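Local coordinates for geranylgeranyl Pyrophosphate Synthetase (Geoglobus acetivorans, PDB 5JFQ), which builds geranylgeranyl diphosphate, with some farnesyl diphosphate, by magnesium-dependent addition of isopentenyl diphosphate units to dimethylallyl diphosphate, at residues 73-78 against 117-122; 134-139 against 188-193; 152-157 against 169-174; 195-200 against 299-304; 289-294 against 313-318. All blocks are in the same frame, centred on the assembly; numbering follows the deposited sequence.

Contact 1 (73-78 against 117-122)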
# COMPACT_ATOMS: atom_id res chain seq x y z
N ILE B 73 7.29 8.32 7.32
CA ILE B 73 6.06 9.09 7.24
C ILE B 73 6.04 9.96 5.99
O ILE B 73 5.01 10.08 5.32
CB ILE B 73 5.89 9.89 8.53
CG1 ILE B 73 5.60 8.91 9.67
CG2 ILE B 73 4.80 10.95 8.37
CD1 ILE B 73 5.08 9.55 10.90
N GLU B 74 7.18 10.56 5.63
CA GLU B 74 7.22 11.33 4.39
C GLU B 74 6.94 10.44 3.20
O GLU B 74 6.29 10.86 2.23
CB GLU B 74 8.57 12.02 4.21
CG GLU B 74 8.69 12.84 2.92
CD GLU B 74 7.86 14.12 2.93
OE1 GLU B 74 7.27 14.44 3.97
OE2 GLU B 74 7.81 14.81 1.89
N THR B 75 7.43 9.20 3.25
CA THR B 75 7.16 8.25 2.19
C THR B 75 5.67 7.95 2.09
O THR B 75 5.11 7.93 0.98
CB THR B 75 7.98 6.98 2.45
OG1 THR B 75 9.32 7.36 2.77
CG2 THR B 75 7.99 6.06 1.23
N VAL B 76 5.01 7.73 3.23
CA VAL B 76 3.55 7.60 3.22
C VAL B 76 2.91 8.83 2.59
O VAL B 76 2.03 8.71 1.73
CB VAL B 76 3.01 7.38 4.65
CG1 VAL B 76 1.48 7.56 4.65
CG2 VAL B 76 3.39 6.00 5.15
N HIS B 77 3.36 9.99 2.98
CA HIS B 77 2.80 11.18 2.45
C HIS B 77 2.92 11.21 0.97
O HIS B 77 1.99 11.54 0.30
CB HIS B 77 3.41 12.42 3.08
CG HIS B 77 2.79 13.70 2.62
ND1 HIS B 77 1.45 13.97 2.75
CD2 HIS B 77 3.33 14.77 2.00
CE1 HIS B 77 1.20 15.16 2.24
NE2 HIS B 77 2.32 15.66 1.79
N ASN B 78 4.08 10.86 0.44
CA ASN B 78 4.27 10.86 -1.00
C ASN B 78 3.44 9.77 -1.67
O ASN B 78 2.92 9.95 -2.77
CB ASN B 78 5.74 10.72 -1.34
CG ASN B 78 6.48 12.03 -1.27
OD1 ASN B 78 6.81 12.63 -2.29
ND2 ASN B 78 6.73 12.49 -0.05
N ALA B 117 5.05 0.29 0.44
CA ALA B 117 5.85 -0.75 1.06
C ALA B 117 7.19 -0.20 1.55
O ALA B 117 7.64 -0.54 2.66
CB ALA B 117 6.09 -1.91 0.08
N GLU B 118 7.81 0.68 0.76
CA GLU B 118 9.12 1.20 1.14
C GLU B 118 9.06 1.88 2.49
O GLU B 118 10.01 1.79 3.28
CB GLU B 118 9.65 2.13 0.05
CG GLU B 118 10.36 1.39 -1.08
CD GLU B 118 10.81 2.31 -2.22
OE1 GLU B 118 10.08 3.29 -2.55
OE2 GLU B 118 11.89 2.04 -2.81
N ALA B 119 7.92 2.50 2.81
CA ALA B 119 7.79 3.21 4.08
C ALA B 119 7.84 2.25 5.25
O ALA B 119 8.48 2.54 6.27
CB ALA B 119 6.49 4.02 4.12
N PHE B 120 7.16 1.11 5.14
CA PHE B 120 7.23 0.15 6.22
C PHE B 120 8.61 -0.50 6.30
O PHE B 120 9.04 -0.88 7.39
CB PHE B 120 6.12 -0.86 6.07
CG PHE B 120 4.79 -0.32 6.46
CD1 PHE B 120 4.44 -0.22 7.80
CD2 PHE B 120 3.92 0.16 5.50
CE1 PHE B 120 3.23 0.30 8.18
CE2 PHE B 120 2.69 0.69 5.87
CZ PHE B 120 2.34 0.76 7.20
N GLU B 121 9.32 -0.62 5.18
CA GLU B 121 10.67 -1.16 5.28
C GLU B 121 11.59 -0.15 5.94
O GLU B 121 12.48 -0.52 6.71
CB GLU B 121 11.21 -1.55 3.91
CG GLU B 121 12.59 -2.14 3.99
CD GLU B 121 13.21 -2.42 2.65
OE1 GLU B 121 12.55 -2.20 1.62
OE2 GLU B 121 14.38 -2.86 2.63
N ILE B 122 11.38 1.14 5.67
CA ILE B 122 12.24 2.14 6.28
C ILE B 122 11.94 2.27 7.77
O ILE B 122 12.84 2.23 8.61
CB ILE B 122 12.12 3.47 5.53
CG1 ILE B 122 12.72 3.30 4.14
CG2 ILE B 122 12.81 4.58 6.33
CD1 ILE B 122 12.31 4.40 3.15
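Thr75 and Ala119 stand opposite each other where helix 67-88 runs antiparallel to helix 105-123. The short segments are inclined at 175° with their axes 8.2 Å apart, and the CA atoms of these two residues come within 5.4 Å. Both helices belong to the all-alpha bundle of the isoprenoid synthase fold, and an alanine on one side of the interface suits so near an approach. The Ala119 methyl packs between two neighbours on the other helix, Thr75 and Val76, with Thr75 CB lying 3.7 Å from Ala119 CB. Thr75 sets its CG2 anti to the backbone N, which brings that methyl within 3.8 Å of Ala119 CB. Its OG1 sits beside the backbone N and bonds back to Ile71 O one turn earlier, so the hydroxyl is satisfied within its own helix and only brushes the Ile122 CD1 methyl. On the far side of helix 105-123, Phe120 stacks with Phe120 of the second subunit, which places this contact just behind the dimer interface. His77, the residue after Val76 and by similarity an isopentenyl diphosphate ligand, takes no part across the helices and packs on Arg48 and Leu179. Val76 itself packs on Leu140 and Cys144 of helix 130-159, while its CG2 methyl lies 3.8 Å from Ala119 CB.

Contact 2 (134-139 against 188-193)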
# COMPACT_ATOMS: atom_id res chain seq x y z
N VAL B 134 7.41 -2.36 16.56
CA VAL B 134 6.16 -3.06 16.29
C VAL B 134 4.97 -2.13 16.53
O VAL B 134 4.14 -1.94 15.64
CB VAL B 134 6.05 -4.33 17.14
CG1 VAL B 134 4.67 -4.94 16.97
CG2 VAL B 134 7.11 -5.31 16.72
N ARG B 135 4.91 -1.52 17.71
CA ARG B 135 3.85 -0.56 17.98
C ARG B 135 3.84 0.58 16.96
O ARG B 135 2.77 1.04 16.56
CB ARG B 135 3.99 -0.01 19.39
CG ARG B 135 3.46 -0.96 20.46
CD ARG B 135 3.86 -0.49 21.86
NE ARG B 135 3.41 0.87 22.16
CZ ARG B 135 4.20 1.83 22.64
NH1 ARG B 135 5.48 1.59 22.89
NH2 ARG B 135 3.69 3.03 22.90
N ALA B 136 5.02 1.04 16.52
CA ALA B 136 5.07 2.11 15.53
C ALA B 136 4.54 1.63 14.19
O ALA B 136 3.84 2.38 13.49
CB ALA B 136 6.50 2.63 15.36
N VAL B 137 4.86 0.40 13.81
CA VAL B 137 4.31 -0.12 12.56
C VAL B 137 2.79 -0.24 12.66
O VAL B 137 2.06 0.14 11.74
CB VAL B 137 4.99 -1.47 12.22
CG1 VAL B 137 4.19 -2.22 11.17
CG2 VAL B 137 6.41 -1.22 11.77
N SER B 138 2.30 -0.73 13.80
CA SER B 138 0.86 -0.90 14.00
C SER B 138 0.12 0.43 13.93
O SER B 138 -0.95 0.53 13.31
CB SER B 138 0.61 -1.57 15.34
OG SER B 138 -0.77 -1.59 15.64
N LYS B 139 0.68 1.46 14.58
CA LYS B 139 0.03 2.77 14.61
C LYS B 139 0.07 3.45 13.25
O LYS B 139 -0.94 4.01 12.80
CB LYS B 139 0.69 3.61 15.70
CG LYS B 139 0.37 3.08 17.12
CD LYS B 139 1.33 3.64 18.18
CE LYS B 139 1.10 3.02 19.56
NZ LYS B 139 -0.09 3.54 20.31
N ALA B 188 7.49 9.45 20.53
CA ALA B 188 7.01 8.98 21.82
C ALA B 188 6.76 7.48 21.79
O ALA B 188 6.94 6.80 22.81
CB ALA B 188 5.72 9.70 22.21
N VAL B 189 6.35 6.95 20.65
CA VAL B 189 6.16 5.51 20.55
C VAL B 189 7.51 4.82 20.46
O VAL B 189 7.74 3.82 21.14
CB VAL B 189 5.28 5.16 19.35
CG1 VAL B 189 5.02 3.66 19.32
CG2 VAL B 189 3.99 5.93 19.42
N LEU B 190 8.40 5.35 19.62
CA LEU B 190 9.67 4.68 19.36
C LEU B 190 10.54 4.60 20.61
O LEU B 190 11.24 3.60 20.83
CB LEU B 190 10.41 5.39 18.22
CG LEU B 190 9.92 5.00 16.82
CD1 LEU B 190 10.57 5.81 15.70
CD2 LEU B 190 10.14 3.52 16.60
N PHE B 191 10.50 5.62 21.45
CA PHE B 191 11.36 5.74 22.62
C PHE B 191 10.57 5.63 23.92
O PHE B 191 10.90 6.27 24.91
CB PHE B 191 12.14 7.04 22.56
CG PHE B 191 12.75 7.27 21.24
CD1 PHE B 191 13.29 6.21 20.54
CD2 PHE B 191 12.74 8.51 20.66
CE1 PHE B 191 13.85 6.38 19.29
CE2 PHE B 191 13.29 8.70 19.41
CZ PHE B 191 13.85 7.63 18.72
N GLY B 192 9.51 4.84 23.91
CA GLY B 192 8.91 4.39 25.15
C GLY B 192 8.44 5.47 26.08
O GLY B 192 8.31 5.22 27.28
N LYS B 193 8.16 6.67 25.58
CA LYS B 193 7.44 7.59 26.45
C LYS B 193 6.04 7.03 26.70
O LYS B 193 5.58 6.11 26.02
CB LYS B 193 7.40 9.00 25.84
CG LYS B 193 8.74 9.43 25.25
CD LYS B 193 9.91 9.13 26.21
CE LYS B 193 11.17 9.84 25.76
NZ LYS B 193 12.35 9.55 26.63
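Val189 carries most of the apolar packing here, and both its methyls bear on the opposing helix. Val189 CG2 rests against Lys139 CD at 3.7 Å, so the lysine is touched on its aliphatic part, which CG1 reaches as well. Val189 CG1 also turns toward the backbone, 3.8 Å from Ala136 N, and touches Arg135 CB. Beside this pair, Leu190 sends CD2 to within 3.9 Å of Ala136 CB, although its side chain sets out from the backbone in the other direction. These contacts join helix 130-159 to the last turn of helix 165-190 in the all-alpha bundle of the isoprenoid synthase fold, well away from the substrate and metal sites. The flat group is the guanidinium of Arg135: a bend at chi3 (57°) turns NE back, and Val189 CG1 sits 3.8 Å above the plane, over its centre. An alanine here would probably leave Val189 CG1 uncovered on that side, because the guanidinium lying against it would be gone while the CB contact remained. Among the polar groups, no hydrogen bond links the two segments. Arg135 NH1 makes a weak bond to Asn132 OD1, and the ammonium of Lys139, swung round by chi4 (-77°), pairs with Glu198. Leu190 O accepts from Asn132 ND2.

Contact 3 (152-157 against 169-174); sequences FMDMSF and LEMVRK
Met171 reaches across to helix 130-159 and is met there by Met153, Asp154 and Phe157. Its helix, 165-190, follows 130-159 in the chain, and the two make a helical hairpin of the isoprenoid synthase fold, their short segments crossing at -142° with axes 9.4 Å apart. With CG anti to the backbone N (chi1 179°), the Met171 chain heads for the neighbouring helix, then folds at chi2 and chi3. Its stem meets Phe157 obliquely, CB lying 3.4 Å from Phe157 CE2. The thioether end crosses Asp154 at a slant: Met171 SD is 3.7 Å from Asp154 CB, and Met171 CE lies close by OD1. Met153 reaches across from helix 130-159, its CE 3.6 Å from Met171 CB, so the tip of Met153 covers the stem of Met171, while Met153 CB faces Met171 CG at 3.7 Å. Lys174 crosses Met153 at about a right angle; its NZ pairs with Glu170 of its own helix, whose OE2 is less surely placed. Asp154 lies about 6 Å, side chain to side chain, from Asp88, which by similarity binds magnesium; this probably puts this end of the hairpin near the metal site. Met153 also packs on Pro29 of the second subunit. Met153 O sits over one face of the Phe157 ring, 3.1 Å above its plane and toward the rim.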
# COMPACT_ATOMS: atom_id res chain seq x y z
N PHE B 152 -11.69 8.46 0.98
CA PHE B 152 -12.99 7.97 0.55
C PHE B 152 -14.12 8.85 1.08
O PHE B 152 -15.13 9.06 0.39
CB PHE B 152 -13.16 6.53 1.00
CG PHE B 152 -14.44 5.91 0.57
CD1 PHE B 152 -14.55 5.32 -0.67
CD2 PHE B 152 -15.53 5.89 1.42
CE1 PHE B 152 -15.74 4.74 -1.07
CE2 PHE B 152 -16.71 5.30 1.04
CZ PHE B 152 -16.82 4.74 -0.20
N MET B 153 -13.96 9.40 2.28
CA MET B 153 -14.97 10.32 2.80
C MET B 153 -14.99 11.62 2.00
O MET B 153 -16.05 12.06 1.54
CB MET B 153 -14.72 10.59 4.28
CG MET B 153 -15.28 9.51 5.18
SD MET B 153 -14.59 9.53 6.84
CE MET B 153 -15.16 11.12 7.42
N ASP B 154 -13.82 12.24 1.82
CA ASP B 154 -13.71 13.48 1.06
C ASP B 154 -14.35 13.35 -0.31
O ASP B 154 -15.09 14.24 -0.75
CB ASP B 154 -12.24 13.87 0.92
CG ASP B 154 -12.06 15.31 0.58
OD1 ASP B 154 -12.93 16.11 0.97
OD2 ASP B 154 -11.03 15.65 -0.04
N MET B 155 -14.07 12.26 -1.01
CA MET B 155 -14.60 12.09 -2.35
C MET B 155 -16.09 11.79 -2.31
O MET B 155 -16.84 12.27 -3.17
CB MET B 155 -13.85 10.99 -3.08
CG MET B 155 -12.39 11.31 -3.31
SD MET B 155 -11.66 10.11 -4.42
CE MET B 155 -12.22 8.59 -3.66
N SER B 156 -16.53 11.01 -1.33
CA SER B 156 -17.97 10.83 -1.13
C SER B 156 -18.68 12.15 -0.91
O SER B 156 -19.83 12.32 -1.33
CB SER B 156 -18.23 9.90 0.05
OG SER B 156 -18.09 10.60 1.28
N PHE B 157 -18.02 13.11 -0.24
CA PHE B 157 -18.61 14.42 0.02
C PHE B 157 -18.98 15.12 -1.29
O PHE B 157 -20.03 15.77 -1.37
CB PHE B 157 -17.63 15.30 0.82
CG PHE B 157 -17.45 14.89 2.26
CD1 PHE B 157 -18.27 13.96 2.87
CD2 PHE B 157 -16.43 15.47 3.03
CE1 PHE B 157 -18.09 13.60 4.21
CE2 PHE B 157 -16.24 15.12 4.36
CZ PHE B 157 -17.07 14.19 4.95
N LEU B 169 -15.16 17.55 9.46
CA LEU B 169 -13.99 17.69 10.31
C LEU B 169 -13.45 16.33 10.74
O LEU B 169 -12.25 16.20 11.01
CB LEU B 169 -14.31 18.55 11.53
CG LEU B 169 -14.29 20.07 11.30
CD1 LEU B 169 -14.60 20.79 12.58
CD2 LEU B 169 -12.96 20.54 10.73
N GLU B 170 -14.31 15.31 10.81
CA GLU B 170 -13.79 13.97 10.98
C GLU B 170 -13.02 13.53 9.75
O GLU B 170 -12.00 12.82 9.87
CB GLU B 170 -14.93 12.99 11.30
CG GLU B 170 -14.42 11.60 11.68
CD GLU B 170 -13.31 11.65 12.72
OE1 GLU B 170 -13.39 12.49 13.65
OE2 GLU B 170 -12.35 10.85 12.62
N MET B 171 -13.45 13.97 8.56
CA MET B 171 -12.73 13.64 7.34
C MET B 171 -11.36 14.30 7.33
O MET B 171 -10.37 13.67 6.95
CB MET B 171 -13.54 14.06 6.12
CG MET B 171 -12.84 13.78 4.81
SD MET B 171 -11.69 15.09 4.33
CE MET B 171 -12.82 16.49 4.17
N VAL B 172 -11.29 15.58 7.70
CA VAL B 172 -9.99 16.25 7.69
C VAL B 172 -9.07 15.62 8.73
O VAL B 172 -7.86 15.49 8.50
CB VAL B 172 -10.14 17.77 7.89
CG1 VAL B 172 -10.64 18.09 9.27
CG2 VAL B 172 -8.81 18.44 7.71
N ARG B 173 -9.64 15.19 9.86
CA ARG B 173 -8.84 14.54 10.89
C ARG B 173 -8.15 13.29 10.34
O ARG B 173 -6.96 13.07 10.59
CB ARG B 173 -9.73 14.21 12.09
CG ARG B 173 -9.06 13.41 13.18
CD ARG B 173 -10.08 12.61 13.97
NE ARG B 173 -9.44 11.44 14.54
CZ ARG B 173 -9.58 10.20 14.08
NH1 ARG B 173 -10.38 9.97 13.05
NH2 ARG B 173 -8.93 9.20 14.66
N LYS B 174 -8.89 12.48 9.58
CA LYS B 174 -8.32 11.30 8.96
C LYS B 174 -7.46 11.65 7.75
O LYS B 174 -6.35 11.13 7.60
CB LYS B 174 -9.43 10.34 8.53
CG LYS B 174 -10.25 9.72 9.64
CD LYS B 174 -11.15 8.65 9.03
CE LYS B 174 -11.95 7.88 10.06
NZ LYS B 174 -13.08 8.67 10.63

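Contact 4 (195-200 against 299-304); sequences ESVEKA and EVIDES
Val300 lies against Ala200 and Ser196, and the flat group it touches is a peptide: Ser196 O is 4.1 Å from Val300 CG1. No ring or charged group of the model meets the other segment. The rest is aliphatic. Val300 CG1 sits 3.9 Å from Ala200 CB, and Val300 CB is equally near that methyl, so the valine comes down on the alanine with its branch point as well as one arm. With CG1 anti to the backbone N (chi1 153°), this arm is carried onto the first turn of helix 195-221, where it also lies 4.4 Å from Val197 CA. A second, looser touch follows one residue on. Ile301 CD1 approaches Val197 CG1 to 4.4 Å, and both side chains lean on Leu59 as a common neighbour. Contact 4 therefore joins the start of helix 195-221 to the link between helix 280-298 and helix 305-316, away from the substrate and metal sites in this isoprenoid synthase fold. At the far end of the link, Ser304 caps the next helix through weak bonds from its OG to backbone N atoms, and Ser196 OG is held by Asp194, so neither hydroxyl is used across the contact. With no hydrogen bond or ion pair between the segments and Val300 largely exposed, the link is held here by loose apolar packing, while the two serine hydroxyls are served by partners outside the contact.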
# COMPACT_ATOMS: atom_id res chain seq x y z
N GLU B 195 1.75 6.94 27.79
CA GLU B 195 0.53 7.23 27.03
C GLU B 195 0.19 8.71 27.09
O GLU B 195 -0.30 9.28 26.10
CB GLU B 195 -0.63 6.38 27.55
N SER B 196 0.45 9.36 28.22
CA SER B 196 0.19 10.79 28.34
C SER B 196 0.98 11.58 27.31
O SER B 196 0.45 12.51 26.69
CB SER B 196 0.56 11.26 29.74
OG SER B 196 1.98 11.22 29.90
N VAL B 197 2.25 11.23 27.12
CA VAL B 197 3.09 11.96 26.19
C VAL B 197 2.68 11.67 24.75
O VAL B 197 2.58 12.59 23.92
CB VAL B 197 4.57 11.61 26.46
CG1 VAL B 197 5.49 12.44 25.60
CG2 VAL B 197 4.88 11.80 27.93
N GLU B 198 2.42 10.40 24.44
CA GLU B 198 1.98 10.01 23.10
C GLU B 198 0.72 10.77 22.69
O GLU B 198 0.72 11.51 21.70
CB GLU B 198 1.72 8.50 23.05
CG GLU B 198 1.74 7.90 21.66
CD GLU B 198 1.16 6.50 21.62
OE1 GLU B 198 0.86 5.93 22.68
OE2 GLU B 198 0.98 5.95 20.52
N LYS B 199 -0.35 10.60 23.46
CA LYS B 199 -1.60 11.29 23.17
C LYS B 199 -1.38 12.79 23.04
O LYS B 199 -2.04 13.45 22.23
CB LYS B 199 -2.63 10.98 24.26
N ALA B 200 -0.43 13.33 23.81
CA ALA B 200 -0.18 14.77 23.77
C ALA B 200 0.44 15.18 22.44
O ALA B 200 -0.01 16.14 21.80
CB ALA B 200 0.70 15.19 24.94
N GLU B 299 1.80 21.29 25.91
CA GLU B 299 2.30 21.75 27.21
C GLU B 299 2.76 20.60 28.10
O GLU B 299 3.64 20.78 28.95
CB GLU B 299 1.20 22.57 27.89
CG GLU B 299 1.43 22.89 29.35
CD GLU B 299 0.36 23.81 29.91
OE1 GLU B 299 -0.59 24.11 29.15
OE2 GLU B 299 0.48 24.22 31.09
N VAL B 300 2.19 19.41 27.90
CA VAL B 300 2.58 18.23 28.67
C VAL B 300 4.06 17.91 28.51
O VAL B 300 4.64 17.23 29.37
CB VAL B 300 1.65 17.07 28.25
CG1 VAL B 300 2.29 15.71 28.43
CG2 VAL B 300 0.33 17.16 29.03
N ILE B 301 4.70 18.41 27.48
CA ILE B 301 6.12 18.20 27.25
C ILE B 301 6.90 19.32 27.92
O ILE B 301 6.43 20.45 28.04
CB ILE B 301 6.42 18.12 25.74
CG1 ILE B 301 5.89 16.79 25.20
CG2 ILE B 301 7.92 18.28 25.45
CD1 ILE B 301 6.59 16.34 23.95
N ASP B 302 8.11 18.99 28.38
CA ASP B 302 8.95 19.97 29.06
C ASP B 302 9.29 21.13 28.13
O ASP B 302 9.36 20.97 26.91
CB ASP B 302 10.25 19.33 29.57
CG ASP B 302 10.01 18.29 30.67
OD1 ASP B 302 8.87 18.23 31.19
OD2 ASP B 302 10.96 17.55 31.00
N GLU B 303 9.51 22.30 28.74
CA GLU B 303 9.96 23.47 27.99
C GLU B 303 11.36 23.24 27.44
O GLU B 303 12.22 22.64 28.10
CB GLU B 303 9.92 24.72 28.87
N SER B 304 11.58 23.72 26.23
CA SER B 304 12.74 23.37 25.42
C SER B 304 12.79 24.27 24.19
O SER B 304 11.74 24.77 23.75
CB SER B 304 12.66 21.91 24.98
OG SER B 304 13.29 21.71 23.73

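Contact 5 (289-294 against 313-318); sequences EYIEMA and LADYLI
Ile291 is the centre of this contact, set against Ala314 and Ile318. A chi1 of -64° sets CG1 beside the backbone N and leaves CG2 anti to it, directed at the backbone of Ala314: Ile291 CG2 is 3.1 Å from Ala314 O and 3.8 Å from Ala314 CB. The other branch goes to Ile318, where Ile291 CG1 lies 3.2 Å from Ile318 CG1 and the two side chains slide past each other in opposite directions. Asp315 adds the edge of the first shell, its OD1 3.9 Å from Ile291 CG2. An alanine here would probably leave a gap beside Ala314 and Ile318, since both branches that now touch them would be missing and Ile318 would lose its mate. One step out lie two like charges, Glu292 OE2 and Asp315 OD1, 4.5 Å apart. Lys295 forms salt bridges with both, and this is likely to offset their mutual repulsion. Further out, Ala294 packs on Tyr204 and Ser208 of helix 195-221, and Ile318 on His215 of the same helix, while Leu313 packs on Leu47, Ile51 and Leu54. The contact thus joins helices 280-298 and 305-316, the last two of this all-alpha isoprenoid synthase fold, with the bundle around them. Ile318 lies about 8 Å, side chain to side chain, from Gln213, which by similarity binds dimethylallyl diphosphate. The segments hold together by aliphatic packing, with the ionic layer at its rim tied through a lysine just outside them.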
# COMPACT_ATOMS: atom_id res chain seq x y z
N GLU B 289 -8.43 28.24 16.52
CA GLU B 289 -8.70 27.51 17.76
C GLU B 289 -8.21 26.07 17.70
O GLU B 289 -8.20 25.40 18.74
CB GLU B 289 -10.18 27.56 18.13
CG GLU B 289 -11.16 27.60 16.98
N TYR B 290 -7.79 25.59 16.53
CA TYR B 290 -7.16 24.28 16.45
C TYR B 290 -5.67 24.36 16.78
O TYR B 290 -5.17 23.59 17.62
CB TYR B 290 -7.37 23.68 15.06
CG TYR B 290 -8.63 22.86 15.00
CD1 TYR B 290 -8.76 21.72 15.78
CD2 TYR B 290 -9.71 23.24 14.20
CE1 TYR B 290 -9.91 20.96 15.76
CE2 TYR B 290 -10.87 22.49 14.17
CZ TYR B 290 -10.97 21.35 14.96
OH TYR B 290 -12.11 20.58 14.96
N ILE B 291 -4.96 25.28 16.13
CA ILE B 291 -3.54 25.49 16.40
C ILE B 291 -3.31 25.77 17.88
O ILE B 291 -2.32 25.31 18.46
CB ILE B 291 -3.00 26.63 15.52
CG1 ILE B 291 -3.10 26.22 14.06
CG2 ILE B 291 -1.59 27.03 15.93
CD1 ILE B 291 -2.87 24.77 13.78
N GLU B 292 -4.21 26.51 18.50
CA GLU B 292 -4.09 26.75 19.93
C GLU B 292 -4.32 25.46 20.71
O GLU B 292 -3.57 25.15 21.64
CB GLU B 292 -5.07 27.85 20.35
CG GLU B 292 -4.71 29.19 19.75
CD GLU B 292 -3.35 29.70 20.22
OE1 GLU B 292 -3.18 29.80 21.46
OE2 GLU B 292 -2.46 29.98 19.37
N MET B 293 -5.33 24.68 20.32
CA MET B 293 -5.53 23.37 20.93
C MET B 293 -4.30 22.47 20.77
O MET B 293 -4.09 21.56 21.58
CB MET B 293 -6.76 22.70 20.33
CG MET B 293 -7.77 22.20 21.35
SD MET B 293 -9.19 21.39 20.54
CE MET B 293 -9.59 22.55 19.23
N ALA B 294 -3.50 22.71 19.73
CA ALA B 294 -2.26 21.96 19.58
C ALA B 294 -1.22 22.42 20.59
O ALA B 294 -0.61 21.59 21.28
CB ALA B 294 -1.74 22.12 18.15
N LEU B 313 5.91 26.41 14.83
CA LEU B 313 5.60 25.66 13.62
C LEU B 313 4.09 25.48 13.46
O LEU B 313 3.55 25.67 12.36
CB LEU B 313 6.32 24.31 13.67
CG LEU B 313 5.99 23.22 12.67
CD1 LEU B 313 6.37 23.65 11.26
CD2 LEU B 313 6.75 21.97 13.07
N ALA B 314 3.40 25.12 14.54
CA ALA B 314 1.94 25.11 14.51
C ALA B 314 1.41 26.48 14.11
O ALA B 314 0.33 26.57 13.50
CB ALA B 314 1.37 24.70 15.86
N ASP B 315 2.15 27.54 14.42
CA ASP B 315 1.78 28.87 13.97
C ASP B 315 1.98 29.03 12.47
O ASP B 315 1.10 29.57 11.78
CB ASP B 315 2.58 29.93 14.73
CG ASP B 315 2.03 30.16 16.12
OD1 ASP B 315 0.79 30.08 16.29
OD2 ASP B 315 2.84 30.44 17.04
N TYR B 316 3.11 28.56 11.94
CA TYR B 316 3.34 28.73 10.51
C TYR B 316 2.27 28.05 9.68
O TYR B 316 2.00 28.47 8.55
CB TYR B 316 4.71 28.20 10.09
CG TYR B 316 4.97 28.39 8.60
CD1 TYR B 316 5.09 29.65 8.05
CD2 TYR B 316 5.07 27.29 7.75
CE1 TYR B 316 5.32 29.83 6.68
CE2 TYR B 316 5.30 27.46 6.38
CZ TYR B 316 5.43 28.72 5.86
N LEU B 317 1.65 27.00 10.21
CA LEU B 317 0.60 26.35 9.44
C LEU B 317 -0.58 27.28 9.20
O LEU B 317 -1.33 27.08 8.23
CB LEU B 317 0.14 25.07 10.13
CG LEU B 317 1.28 24.10 10.45
CD1 LEU B 317 0.77 22.72 10.89
CD2 LEU B 317 2.24 23.98 9.27
N ILE B 318 -0.75 28.32 10.03
CA ILE B 318 -1.83 29.30 9.85
C ILE B 318 -1.35 30.58 9.17
O ILE B 318 -2.19 31.40 8.77
CB ILE B 318 -2.50 29.60 11.21
CG1 ILE B 318 -3.29 28.37 11.65
CG2 ILE B 318 -3.47 30.79 11.18
CD1 ILE B 318 -4.04 27.68 10.55

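From the N terminus, contact 1 closes the first loop, bringing helix 105-123 back onto helix 67-88. Contact 2 follows, joining helices 130-159 and 165-190 at the end away from their turn; contact 3 lies within its span, joining the same pair nearer the turn. Contacts 1 and 2 meet where Phe120 touches Val137, and both reach the second subunit. Next, contact 4 ties the start of helix 195-221 to the link before the last helix, and it crosses contact 5, which joins helices 280-298 and 305-316. The Glu198 salt bridge links contacts 2 and 4, and Tyr290 touches Leu169 between contacts 3 and 5.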